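Local coordinates for protein ComZ (Thermus thermophilus, PDB 6QVI) that probably acts as a DNA receptor at the pilus tip in natural competence, a pilin-like protein that carries a large beta-solenoid domain, at residues A23-Y28 with V123-R128; G58-L61 with T66-P69; N131-E136 with F268-P273; S469-Q474 with P509-G514. All coordinates share one frame; numbering follows the deposited sequence.

How the contacts relate
Contacts 1 and 2 belong to the pilin-like domain, contacts 3 and 4 to the region where its two linkers meet the beta-solenoid. Contacts 1 and 4 are buried and purely apolar, an aliphatic side chain set against valine and alanine in one, proline and leucine in the other; lying in different domains, they have centres about 36 Å apart. Contact 2 is partly buried and mostly polar, a loop closed by a two-bond antiparallel bridge and by the Asp60 carboxylate. Contact 3 lies at the surface, where one leucine pair sits beside charged groups. Contacts 3 and 4 touch: segments 131-136 and 509-514 run together, with probable hydrogen bonds from Gly513 N to Asp133 O and from Leu135 N to Leu511 O.

Contact 1 of 4, residues A23-Y28 with V123-R128; sequences AGLQKY and VQATFR
In the pilin-like fold a long N-terminal helix lies across an antiparallel sheet, and Leu25 of helix 12-40 meets Val123 and Ala125 of strand 120-130 in that interface. The axes of the two short segments come within 8.4 Å and diverge by only 29°, so the helix follows the strand at a shallow angle. Val123, Ala125 and Phe127 all send their CB toward the helix, and this face of the strand is accordingly apolar. Leucine suits the helix side because its branched end can cover two of these residues at once. With CG anti to the backbone N (chi1 -171°), the chain leans out over the strand, and its stem rests obliquely on the valine, Leu25 CB lying 3.5 Å from Val123 CG2. The small alanine leaves the leucine close access to the strand backbone: Leu25 CD1 comes 4.0 Å from Ala125 N. Leu110 of strand 107-115 also touches Leu25, while Phe127 continues the packing along the helix onto Lys29 and Leu32. The other methyl of the fork completes the contact, Leu25 CD2 standing 4.3 Å from Ala125 CB.

Contact 2 of 4, residues G58-L61 with T66-P69; sequences GLDL and TITP
Asp60 OD2 accepts a hydrogen bond from Asp64 N and a weak one from Arg63 N, while Asp60 OD1 takes Gly65 N; the carboxylate thus ties the turn between the two segments to its own start. Asp64 OD2 in turn accepts Thr66 N. The sequence here recalls the Asp-x-Asp-x-Asp-Gly pattern of calcium loops of the EF-hand type, although no metal is modelled at this place. Asp60 OD2 and Thr66 O, two acceptors, lie near each other without bonding. Beyond the turn, Leu59 and Thr68 form a single antiparallel bridge, a hydrogen-bonded pair. Thr68 N gives to Leu59 O at 2.9 Å, nearly straight at 169°. The return bond, from Leu59 N to Thr68 O, is 3.1 Å long. Gly58 suits its place because its extended backbone has a positive phi of 125°, a conformation that glycine reaches readily. Ile67 spreads over the bare backbone: its CG2 reaches Gly58 CA at 3.7 Å, and its CD1 lies as close to Asp60 CB. Leu61 crosses Thr68 at about a right angle, Leu61 CD1 being 4.0 Å from Thr68 CG2. The turn sits between helix 12-40 and strand 74-76. Leu59 packs on Gln35 and Leu75, Asp60 on Trp38 and Ile67 on Arg39, while Gln35 NE2 binds Asp60 O.

Contact 3 of 4, residues N131-E136 with F268-P273; sequences NSDYLE and FDLSDP
This is a light surface contact between two loops, in which Leu270 of the beta-solenoid meets Leu135 and Asp133 of the linker leaving the pilin-like domain. Segment 131-136 joins strand 120-130 to strand 139-141, the latter already part of the solenoid; segment 268-273 follows strand 265-266 and leads toward helix 294-301. Only 83 Å² is buried, and the nearest CA pairs remain 9.8 Å apart, so side chains alone bridge the gap. All three residues send their CB toward the opposite loop. Leucines suit such a spot because their forked ends can span the distance and add to a small apolar patch, here built on Tyr161 of strand 160-162, which both Leu135 and Leu270 touch together with Pro273. Charge lies alongside. Asp133 has CG anti to its own N (chi1 -176°), which carries the carboxylate out to the edge of the patch. Asp133 OD2 and Asp269 OD2 are 6.3 Å apart, and Arg213 serves both: it forms a salt bridge with Asp269 and a long, weak ion pair with Asp133, probably easing the repulsion between the two acids. Within the solenoid loop, Pro273 CB lies at the edge of the Phe268 ring, in its plane. The two methyls of Leu270 divide the work, CD2 lying 4.4 Å from Asp133 OD2 and CD1 4.4 Å from Leu135 CD2.

Contact 4 of 4, residues S469-Q474 with P509-G514; sequences SVISNQ and PSLRGG
Strand 469-472 of the beta-solenoid meets the linker 509-514 through Ile471, which touches Pro509 and Leu511. At the start, Ser469 is tied by its backbone to Val452 of the neighbouring strand. Val470 bonds by its backbone to Ala138 and Phe140 and packs its side chain on Ile139 and Phe458. Ile471 follows, its CB turned toward the linker. Its CG1 is anti to the carbonyl carbon (chi1 -61°), and a second torsion of 160° keeps the chain extended, so that CD1 does all the close touching. Ile471 and Leu511 reach toward each other tip to tip, CD1 to CD1 at 4.0 Å. The proline ring adds a second apolar surface, Ile471 CD1 standing 4.2 Å from Pro509 CG. An isoleucine fits here because its beta branch suits a strand while its long arm reaches the linker; the proline ring and the leucine methyl give it apolar partners. Beyond it, Ser472 OG donates to Gln474 O at 2.8 Å, spanning the corner the chain turns at Asn473; the hydroxyl lies above the carbonyl plane. Ser472 also touches Phe458, as Val470 does. The strand lies between strands 451-454 and 139-141, parallel to both, and Phe140 of the latter touches Ile471 and Leu511 alike, while the linker runs on to strand 517-529 of the pilin-like sheet.

Contact 1 of 4, residues A23-Y28 with V123-R128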
loop_
_atom_site.group_PDB
_atom_site.type_symbol
_atom_site.label_atom_id
_atom_site.label_comp_id
_atom_site.label_asym_id
_atom_site.label_seq_id
_atom_site.Cartn_x
_atom_site.Cartn_y
_atom_site.Cartn_z
ATOM N N ALA A 23 -10.117 1.635 37.289
ATOM C CA ALA A 23 -8.697 1.776 37.044
ATOM C C ALA A 23 -8.234 0.789 35.991
ATOM O O ALA A 23 -7.418 1.128 35.115
ATOM C CB ALA A 23 -7.902 1.586 38.344
ATOM N N GLY A 24 -8.730 -0.445 36.065
ATOM C CA GLY A 24 -8.288 -1.440 35.104
ATOM C C GLY A 24 -8.830 -1.180 33.714
ATOM O O GLY A 24 -8.100 -1.243 32.727
ATOM N N LEU A 25 -10.126 -0.883 33.624
ATOM C CA LEU A 25 -10.747 -0.674 32.328
ATOM C C LEU A 25 -10.102 0.463 31.572
ATOM O O LEU A 25 -9.835 0.331 30.381
ATOM C CB LEU A 25 -12.224 -0.376 32.487
ATOM C CG LEU A 25 -12.869 -0.397 31.107
ATOM C CD1 LEU A 25 -13.170 -1.817 30.693
ATOM C CD2 LEU A 25 -14.129 0.422 31.093
ATOM N N GLN A 26 -9.814 1.578 32.244
ATOM C CA GLN A 26 -9.344 2.712 31.474
ATOM C C GLN A 26 -7.873 2.592 31.151
ATOM O O GLN A 26 -7.433 3.115 30.118
ATOM C CB GLN A 26 -9.672 4.036 32.187
ATOM C CG GLN A 26 -11.168 4.129 32.581
ATOM C CD GLN A 26 -12.067 4.769 31.500
ATOM O OE1 GLN A 26 -11.635 5.652 30.753
ATOM N NE2 GLN A 26 -13.316 4.297 31.406
ATOM N N LYS A 27 -7.128 1.821 31.935
ATOM C CA LYS A 27 -5.737 1.568 31.578
ATOM C C LYS A 27 -5.657 0.766 30.295
ATOM O O LYS A 27 -4.956 1.149 29.344
ATOM C CB LYS A 27 -5.043 0.803 32.697
ATOM C CG LYS A 27 -3.545 0.824 32.654
ATOM C CD LYS A 27 -3.020 -0.531 33.093
ATOM C CE LYS A 27 -1.512 -0.576 33.087
ATOM N NZ LYS A 27 -1.082 -1.951 33.476
ATOM N N TYR A 28 -6.396 -0.339 30.239
ATOM C CA TYR A 28 -6.288 -1.221 29.091
ATOM C C TYR A 28 -7.193 -0.820 27.934
ATOM O O TYR A 28 -6.990 -1.317 26.833
ATOM C CB TYR A 28 -6.556 -2.658 29.524
ATOM C CG TYR A 28 -5.393 -3.186 30.304
ATOM C CD1 TYR A 28 -5.359 -3.129 31.707
ATOM C CD2 TYR A 28 -4.286 -3.697 29.639
ATOM C CE1 TYR A 28 -4.248 -3.615 32.435
ATOM C CE2 TYR A 28 -3.190 -4.189 30.347
ATOM C CZ TYR A 28 -3.172 -4.143 31.741
ATOM O OH TYR A 28 -2.067 -4.622 32.404
ATOM N N VAL A 123 -16.528 -3.839 35.677
ATOM C CA VAL A 123 -16.892 -2.869 34.648
ATOM C C VAL A 123 -16.418 -3.365 33.288
ATOM O O VAL A 123 -15.371 -4.012 33.152
ATOM C CB VAL A 123 -16.319 -1.461 34.943
ATOM C CG1 VAL A 123 -16.628 -1.080 36.360
ATOM C CG2 VAL A 123 -14.854 -1.360 34.655
ATOM N N GLN A 124 -17.158 -3.013 32.256
ATOM C CA GLN A 124 -16.813 -3.618 30.984
ATOM C C GLN A 124 -17.226 -2.703 29.850
ATOM O O GLN A 124 -18.142 -1.886 30.008
ATOM C CB GLN A 124 -17.463 -4.998 30.868
ATOM C CG GLN A 124 -18.871 -5.060 30.416
ATOM C CD GLN A 124 -19.293 -6.509 30.153
ATOM O OE1 GLN A 124 -18.826 -7.430 30.830
ATOM N NE2 GLN A 124 -20.133 -6.720 29.137
ATOM N N ALA A 125 -16.495 -2.807 28.728
ATOM C CA ALA A 125 -16.799 -2.038 27.520
ATOM C C ALA A 125 -16.652 -2.887 26.268
ATOM O O ALA A 125 -15.711 -3.689 26.135
ATOM C CB ALA A 125 -15.902 -0.806 27.394
ATOM N N THR A 126 -17.573 -2.667 25.338
ATOM C CA THR A 126 -17.518 -3.313 24.044
ATOM C C THR A 126 -17.101 -2.298 22.986
ATOM O O THR A 126 -17.745 -1.250 22.828
ATOM C CB THR A 126 -18.870 -3.878 23.644
ATOM O OG1 THR A 126 -19.223 -4.926 24.543
ATOM C CG2 THR A 126 -18.782 -4.431 22.216
ATOM N N PHE A 127 -16.089 -2.666 22.204
ATOM C CA PHE A 127 -15.595 -1.839 21.121
ATOM C C PHE A 127 -15.806 -2.521 19.784
ATOM O O PHE A 127 -15.828 -3.746 19.684
ATOM C CB PHE A 127 -14.121 -1.533 21.271
ATOM C CG PHE A 127 -13.738 -1.105 22.604
ATOM C CD1 PHE A 127 -13.510 -2.036 23.598
ATOM C CD2 PHE A 127 -13.596 0.243 22.883
ATOM C CE1 PHE A 127 -13.139 -1.632 24.861
ATOM C CE2 PHE A 127 -13.242 0.647 24.152
ATOM C CZ PHE A 127 -13.004 -0.295 25.136
ATOM N N ARG A 128 -15.736 -1.725 18.743
ATOM C CA ARG A 128 -15.740 -2.227 17.398
ATOM C C ARG A 128 -14.452 -1.623 16.910
ATOM O O ARG A 128 -14.286 -0.445 16.947
ATOM C CB ARG A 128 -16.906 -1.701 16.621
ATOM C CG ARG A 128 -16.543 -1.315 15.214
ATOM C CD ARG A 128 -17.485 -1.930 14.215
ATOM N NE ARG A 128 -18.869 -1.734 14.584
ATOM C CZ ARG A 128 -19.797 -2.658 14.415
ATOM N NH1 ARG A 128 -19.465 -3.824 13.882
ATOM N NH2 ARG A 128 -21.045 -2.415 14.780
#

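Contact 2 of 4, residues G58-L61 with T66-P69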
loop_
_atom_site.group_PDB
_atom_site.type_symbol
_atom_site.label_atom_id
_atom_site.label_comp_id
_atom_site.label_asym_id
_atom_site.label_seq_id
_atom_site.Cartn_x
_atom_site.Cartn_y
_atom_site.Cartn_z
ATOM N N GLY A 58 -4.932 -11.766 17.777
ATOM C CA GLY A 58 -4.119 -11.603 18.959
ATOM C C GLY A 58 -3.584 -10.196 19.058
ATOM O O GLY A 58 -3.825 -9.343 18.207
ATOM N N LEU A 59 -2.836 -9.973 20.121
ATOM C CA LEU A 59 -2.214 -8.688 20.347
ATOM C C LEU A 59 -0.709 -8.842 20.329
ATOM O O LEU A 59 -0.168 -9.893 20.682
ATOM C CB LEU A 59 -2.623 -8.087 21.695
ATOM C CG LEU A 59 -4.106 -7.970 21.975
ATOM C CD1 LEU A 59 -4.309 -7.144 23.234
ATOM C CD2 LEU A 59 -4.802 -7.337 20.805
ATOM N N ASP A 60 -0.051 -7.755 19.942
ATOM C CA ASP A 60 1.394 -7.662 19.934
ATOM C C ASP A 60 1.734 -6.814 21.146
ATOM O O ASP A 60 2.062 -5.631 21.040
ATOM C CB ASP A 60 1.887 -7.045 18.630
ATOM C CG ASP A 60 3.395 -7.098 18.491
ATOM O OD1 ASP A 60 3.911 -6.772 17.398
ATOM O OD2 ASP A 60 4.066 -7.476 19.475
ATOM N N LEU A 61 1.663 -7.450 22.319
ATOM C CA LEU A 61 1.863 -6.722 23.567
ATOM C C LEU A 61 3.283 -6.220 23.661
ATOM O O LEU A 61 3.528 -5.130 24.188
ATOM C CB LEU A 61 1.570 -7.647 24.740
ATOM C CG LEU A 61 0.149 -8.160 24.698
ATOM C CD1 LEU A 61 -0.082 -9.105 25.805
ATOM C CD2 LEU A 61 -0.769 -6.964 24.922
ATOM N N THR A 66 5.743 -10.358 17.922
ATOM C CA THR A 66 5.309 -11.547 18.635
ATOM C C THR A 66 3.846 -11.355 18.982
ATOM O O THR A 66 3.487 -10.370 19.634
ATOM C CB THR A 66 6.120 -11.746 19.907
ATOM O OG1 THR A 66 7.517 -11.684 19.603
ATOM C CG2 THR A 66 5.767 -13.086 20.568
ATOM N N ILE A 67 3.000 -12.292 18.581
ATOM C CA ILE A 67 1.565 -12.162 18.797
ATOM C C ILE A 67 1.164 -13.188 19.840
ATOM O O ILE A 67 1.519 -14.368 19.713
ATOM C CB ILE A 67 0.773 -12.392 17.497
ATOM C CG1 ILE A 67 1.123 -11.345 16.415
ATOM C CG2 ILE A 67 -0.727 -12.378 17.815
ATOM C CD1 ILE A 67 0.659 -9.927 16.724
ATOM N N THR A 68 0.402 -12.758 20.818
ATOM C CA THR A 68 -0.091 -13.695 21.775
ATOM C C THR A 68 -1.535 -13.750 21.361
ATOM O O THR A 68 -2.190 -12.747 21.302
ATOM C CB THR A 68 0.148 -13.252 23.219
ATOM O OG1 THR A 68 -1.091 -13.012 23.854
ATOM C CG2 THR A 68 0.952 -12.005 23.276
ATOM N N PRO A 69 -2.020 -14.929 21.026
ATOM C CA PRO A 69 -3.363 -15.116 20.523
ATOM C C PRO A 69 -4.425 -15.287 21.565
ATOM O O PRO A 69 -4.153 -15.352 22.729
ATOM C CB PRO A 69 -3.230 -16.410 19.769
ATOM C CG PRO A 69 -2.321 -17.174 20.618
ATOM C CD PRO A 69 -1.321 -16.202 21.136
#

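Contact 3 of 4, residues N131-E136 with F268-P273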
loop_
_atom_site.group_PDB
_atom_site.type_symbol
_atom_site.label_atom_id
_atom_site.label_comp_id
_atom_site.label_asym_id
_atom_site.label_seq_id
_atom_site.Cartn_x
_atom_site.Cartn_y
_atom_site.Cartn_z
ATOM N N ASN A 131 -8.923 -1.934 11.400
ATOM C CA ASN A 131 -7.758 -1.193 10.921
ATOM C C ASN A 131 -7.856 -0.825 9.433
ATOM O O ASN A 131 -8.659 -1.368 8.668
ATOM C CB ASN A 131 -6.488 -2.010 11.182
ATOM C CG ASN A 131 -6.061 -1.972 12.654
ATOM O OD1 ASN A 131 -5.492 -0.978 13.119
ATOM N ND2 ASN A 131 -6.366 -3.052 13.402
ATOM N N SER A 132 -7.023 0.128 9.019
ATOM C CA SER A 132 -7.048 0.503 7.609
ATOM C C SER A 132 -6.583 -0.657 6.757
ATOM O O SER A 132 -7.178 -0.951 5.708
ATOM C CB SER A 132 -6.196 1.747 7.332
ATOM O OG SER A 132 -6.869 2.932 7.729
ATOM N N ASP A 133 -5.524 -1.332 7.208
ATOM C CA ASP A 133 -4.846 -2.389 6.465
ATOM C C ASP A 133 -4.431 -1.883 5.075
ATOM O O ASP A 133 -4.994 -2.243 4.034
ATOM C CB ASP A 133 -5.710 -3.652 6.395
ATOM C CG ASP A 133 -4.999 -4.818 5.696
ATOM O OD1 ASP A 133 -3.752 -4.750 5.545
ATOM O OD2 ASP A 133 -5.679 -5.807 5.317
ATOM N N TYR A 134 -3.414 -1.026 5.099
ATOM C CA TYR A 134 -2.849 -0.497 3.865
ATOM C C TYR A 134 -2.419 -1.663 2.990
ATOM O O TYR A 134 -1.497 -2.408 3.335
ATOM C CB TYR A 134 -1.664 0.418 4.199
ATOM C CG TYR A 134 -2.055 1.814 4.698
ATOM C CD1 TYR A 134 -2.746 2.702 3.868
ATOM C CD2 TYR A 134 -1.813 2.212 6.020
ATOM C CE1 TYR A 134 -3.113 3.971 4.307
ATOM C CE2 TYR A 134 -2.191 3.478 6.477
ATOM C CZ TYR A 134 -2.845 4.354 5.612
ATOM O OH TYR A 134 -3.233 5.617 6.023
ATOM N N LEU A 135 -3.052 -1.783 1.824
ATOM C CA LEU A 135 -2.800 -2.917 0.943
ATOM C C LEU A 135 -1.366 -2.926 0.456
ATOM O O LEU A 135 -0.779 -1.875 0.141
ATOM C CB LEU A 135 -3.762 -2.884 -0.240
ATOM C CG LEU A 135 -5.212 -3.049 0.206
ATOM C CD1 LEU A 135 -6.117 -3.336 -0.970
ATOM C CD2 LEU A 135 -5.296 -4.188 1.250
ATOM N N GLU A 136 -0.793 -4.128 0.428
ATOM C CA GLU A 136 0.605 -4.306 0.050
ATOM C C GLU A 136 0.691 -5.415 -0.986
ATOM O O GLU A 136 0.622 -6.600 -0.635
ATOM C CB GLU A 136 1.488 -4.600 1.255
ATOM C CG GLU A 136 1.596 -3.407 2.176
ATOM C CD GLU A 136 2.678 -3.578 3.212
ATOM O OE1 GLU A 136 3.269 -4.681 3.272
ATOM O OE2 GLU A 136 2.946 -2.603 3.956
ATOM N N PHE A 268 -13.444 -13.302 -1.092
ATOM C CA PHE A 268 -12.834 -11.992 -0.913
ATOM C C PHE A 268 -13.058 -11.561 0.529
ATOM O O PHE A 268 -14.194 -11.587 1.030
ATOM C CB PHE A 268 -13.458 -11.000 -1.887
ATOM C CG PHE A 268 -12.885 -9.608 -1.818
ATOM C CD1 PHE A 268 -11.619 -9.296 -2.332
ATOM C CD2 PHE A 268 -13.638 -8.593 -1.265
ATOM C CE1 PHE A 268 -11.149 -7.978 -2.296
ATOM C CE2 PHE A 268 -13.160 -7.292 -1.202
ATOM C CZ PHE A 268 -11.926 -6.981 -1.704
ATOM N N ASP A 269 -11.961 -11.260 1.218
ATOM C CA ASP A 269 -11.932 -11.063 2.668
ATOM C C ASP A 269 -11.874 -9.597 3.084
ATOM O O ASP A 269 -11.154 -9.253 4.022
ATOM C CB ASP A 269 -10.745 -11.803 3.243
ATOM C CG ASP A 269 -9.451 -11.173 2.838
ATOM O OD1 ASP A 269 -9.339 -10.709 1.674
ATOM O OD2 ASP A 269 -8.540 -11.155 3.679
ATOM N N LEU A 270 -12.594 -8.694 2.426
ATOM C CA LEU A 270 -12.492 -7.296 2.811
ATOM C C LEU A 270 -13.853 -6.624 2.769
ATOM O O LEU A 270 -14.621 -6.790 1.819
ATOM C CB LEU A 270 -11.548 -6.521 1.895
ATOM C CG LEU A 270 -10.039 -6.759 1.867
ATOM C CD1 LEU A 270 -9.336 -5.860 0.772
ATOM C CD2 LEU A 270 -9.423 -6.569 3.222
ATOM N N SER A 271 -14.134 -5.871 3.814
ATOM C CA SER A 271 -15.222 -4.918 3.844
ATOM C C SER A 271 -14.624 -3.561 3.508
ATOM O O SER A 271 -13.439 -3.313 3.757
ATOM C CB SER A 271 -15.907 -4.901 5.207
ATOM O OG SER A 271 -14.973 -5.150 6.252
ATOM N N ASP A 272 -15.424 -2.713 2.871
ATOM C CA ASP A 272 -14.977 -1.417 2.389
ATOM C C ASP A 272 -13.696 -1.565 1.558
ATOM O O ASP A 272 -12.658 -0.974 1.894
ATOM C CB ASP A 272 -14.756 -0.457 3.554
ATOM C CG ASP A 272 -15.940 -0.419 4.510
ATOM O OD1 ASP A 272 -15.863 0.291 5.539
ATOM O OD2 ASP A 272 -16.941 -1.125 4.246
ATOM N N PRO A 273 -13.737 -2.373 0.522
ATOM C CA PRO A 273 -12.532 -2.502 -0.255
ATOM C C PRO A 273 -12.507 -1.365 -1.216
ATOM O O PRO A 273 -13.536 -0.911 -1.660
ATOM C CB PRO A 273 -12.773 -3.782 -0.989
ATOM C CG PRO A 273 -14.216 -3.753 -1.258
ATOM C CD PRO A 273 -14.853 -3.086 -0.096
#

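Contact 4 of 4, residues S469-Q474 with P509-G514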
loop_
_atom_site.group_PDB
_atom_site.type_symbol
_atom_site.label_atom_id
_atom_site.label_comp_id
_atom_site.label_asym_id
_atom_site.label_seq_id
_atom_site.Cartn_x
_atom_site.Cartn_y
_atom_site.Cartn_z
ATOM N N SER A 469 6.029 -1.244 -7.318
ATOM C CA SER A 469 4.673 -1.784 -7.398
ATOM C C SER A 469 4.026 -1.225 -8.653
ATOM O O SER A 469 4.354 -0.113 -9.079
ATOM C CB SER A 469 3.836 -1.403 -6.160
ATOM O OG SER A 469 4.059 -0.037 -5.828
ATOM N N VAL A 470 3.070 -1.953 -9.227
ATOM C CA VAL A 470 2.307 -1.350 -10.307
ATOM C C VAL A 470 0.860 -1.431 -9.909
ATOM O O VAL A 470 0.407 -2.463 -9.406
ATOM C CB VAL A 470 2.579 -1.992 -11.696
ATOM C CG1 VAL A 470 4.064 -2.190 -11.872
ATOM C CG2 VAL A 470 1.704 -3.260 -12.021
ATOM N N ILE A 471 0.197 -0.289 -9.969
ATOM C CA ILE A 471 -1.248 -0.141 -9.963
ATOM C C ILE A 471 -1.648 0.165 -11.393
ATOM O O ILE A 471 -1.223 1.180 -11.970
ATOM C CB ILE A 471 -1.747 0.988 -9.029
ATOM C CG1 ILE A 471 -1.329 0.696 -7.589
ATOM C CG2 ILE A 471 -3.238 1.273 -9.243
ATOM C CD1 ILE A 471 -1.339 1.921 -6.696
ATOM N N SER A 472 -2.433 -0.724 -11.983
ATOM C CA SER A 472 -2.839 -0.456 -13.343
ATOM C C SER A 472 -4.099 -1.240 -13.666
ATOM O O SER A 472 -4.403 -2.259 -13.053
ATOM C CB SER A 472 -1.706 -0.802 -14.319
ATOM O OG SER A 472 -1.748 -2.172 -14.650
ATOM N N ASN A 473 -4.792 -0.775 -14.693
ATOM C CA ASN A 473 -6.048 -1.395 -15.044
ATOM C C ASN A 473 -5.828 -2.708 -15.762
ATOM O O ASN A 473 -6.676 -3.607 -15.648
ATOM C CB ASN A 473 -6.858 -0.433 -15.909
ATOM C CG ASN A 473 -8.276 -0.875 -16.055
ATOM O OD1 ASN A 473 -8.607 -1.659 -16.952
ATOM N ND2 ASN A 473 -9.131 -0.425 -15.133
ATOM N N GLN A 474 -4.668 -2.853 -16.419
ATOM C CA GLN A 474 -4.268 -4.080 -17.095
ATOM C C GLN A 474 -2.748 -4.180 -17.085
ATOM O O GLN A 474 -2.044 -3.175 -17.199
ATOM C CB GLN A 474 -4.759 -4.132 -18.534
ATOM C CG GLN A 474 -6.175 -4.593 -18.749
ATOM C CD GLN A 474 -6.439 -4.915 -20.228
ATOM O OE1 GLN A 474 -7.464 -4.513 -20.784
ATOM N NE2 GLN A 474 -5.514 -5.655 -20.860
ATOM N N PRO A 509 -1.586 6.847 -5.017
ATOM C CA PRO A 509 -2.680 6.322 -4.190
ATOM C C PRO A 509 -2.149 5.559 -2.976
ATOM O O PRO A 509 -1.119 4.886 -3.054
ATOM C CB PRO A 509 -3.432 5.386 -5.146
ATOM C CG PRO A 509 -2.985 5.789 -6.514
ATOM C CD PRO A 509 -1.578 6.251 -6.362
ATOM N N SER A 510 -2.845 5.678 -1.837
ATOM C CA SER A 510 -2.550 4.812 -0.688
ATOM C C SER A 510 -3.804 3.966 -0.405
ATOM O O SER A 510 -4.666 4.344 0.390
ATOM C CB SER A 510 -2.074 5.625 0.550
ATOM O OG SER A 510 -3.156 6.019 1.381
ATOM N N LEU A 511 -3.860 2.793 -1.030
ATOM C CA LEU A 511 -5.031 1.925 -1.020
ATOM C C LEU A 511 -5.170 1.202 0.316
ATOM O O LEU A 511 -4.237 0.518 0.762
ATOM C CB LEU A 511 -4.901 0.902 -2.142
ATOM C CG LEU A 511 -4.609 1.471 -3.539
ATOM C CD1 LEU A 511 -4.441 0.406 -4.641
ATOM C CD2 LEU A 511 -5.783 2.398 -3.914
ATOM N N ARG A 512 -6.380 1.267 0.895
ATOM C CA ARG A 512 -6.668 0.711 2.217
ATOM C C ARG A 512 -7.632 -0.463 2.091
ATOM O O ARG A 512 -8.612 -0.400 1.330
ATOM C CB ARG A 512 -7.307 1.756 3.147
ATOM C CG ARG A 512 -6.389 2.870 3.639
ATOM C CD ARG A 512 -7.153 3.946 4.454
ATOM N NE ARG A 512 -6.595 5.285 4.225
ATOM C CZ ARG A 512 -6.659 6.310 5.079
ATOM N NH1 ARG A 512 -7.275 6.178 6.254
ATOM N NH2 ARG A 512 -6.102 7.481 4.751
ATOM N N GLY A 513 -7.375 -1.508 2.892
ATOM C CA GLY A 513 -8.268 -2.664 2.923
ATOM C C GLY A 513 -9.634 -2.358 3.520
ATOM O O GLY A 513 -10.663 -2.797 2.995
ATOM N N GLY A 514 -9.671 -1.566 4.595
ATOM C CA GLY A 514 -10.937 -1.198 5.192
ATOM C C GLY A 514 -10.799 0.152 5.858
ATOM O O GLY A 514 -9.712 0.729 5.903
#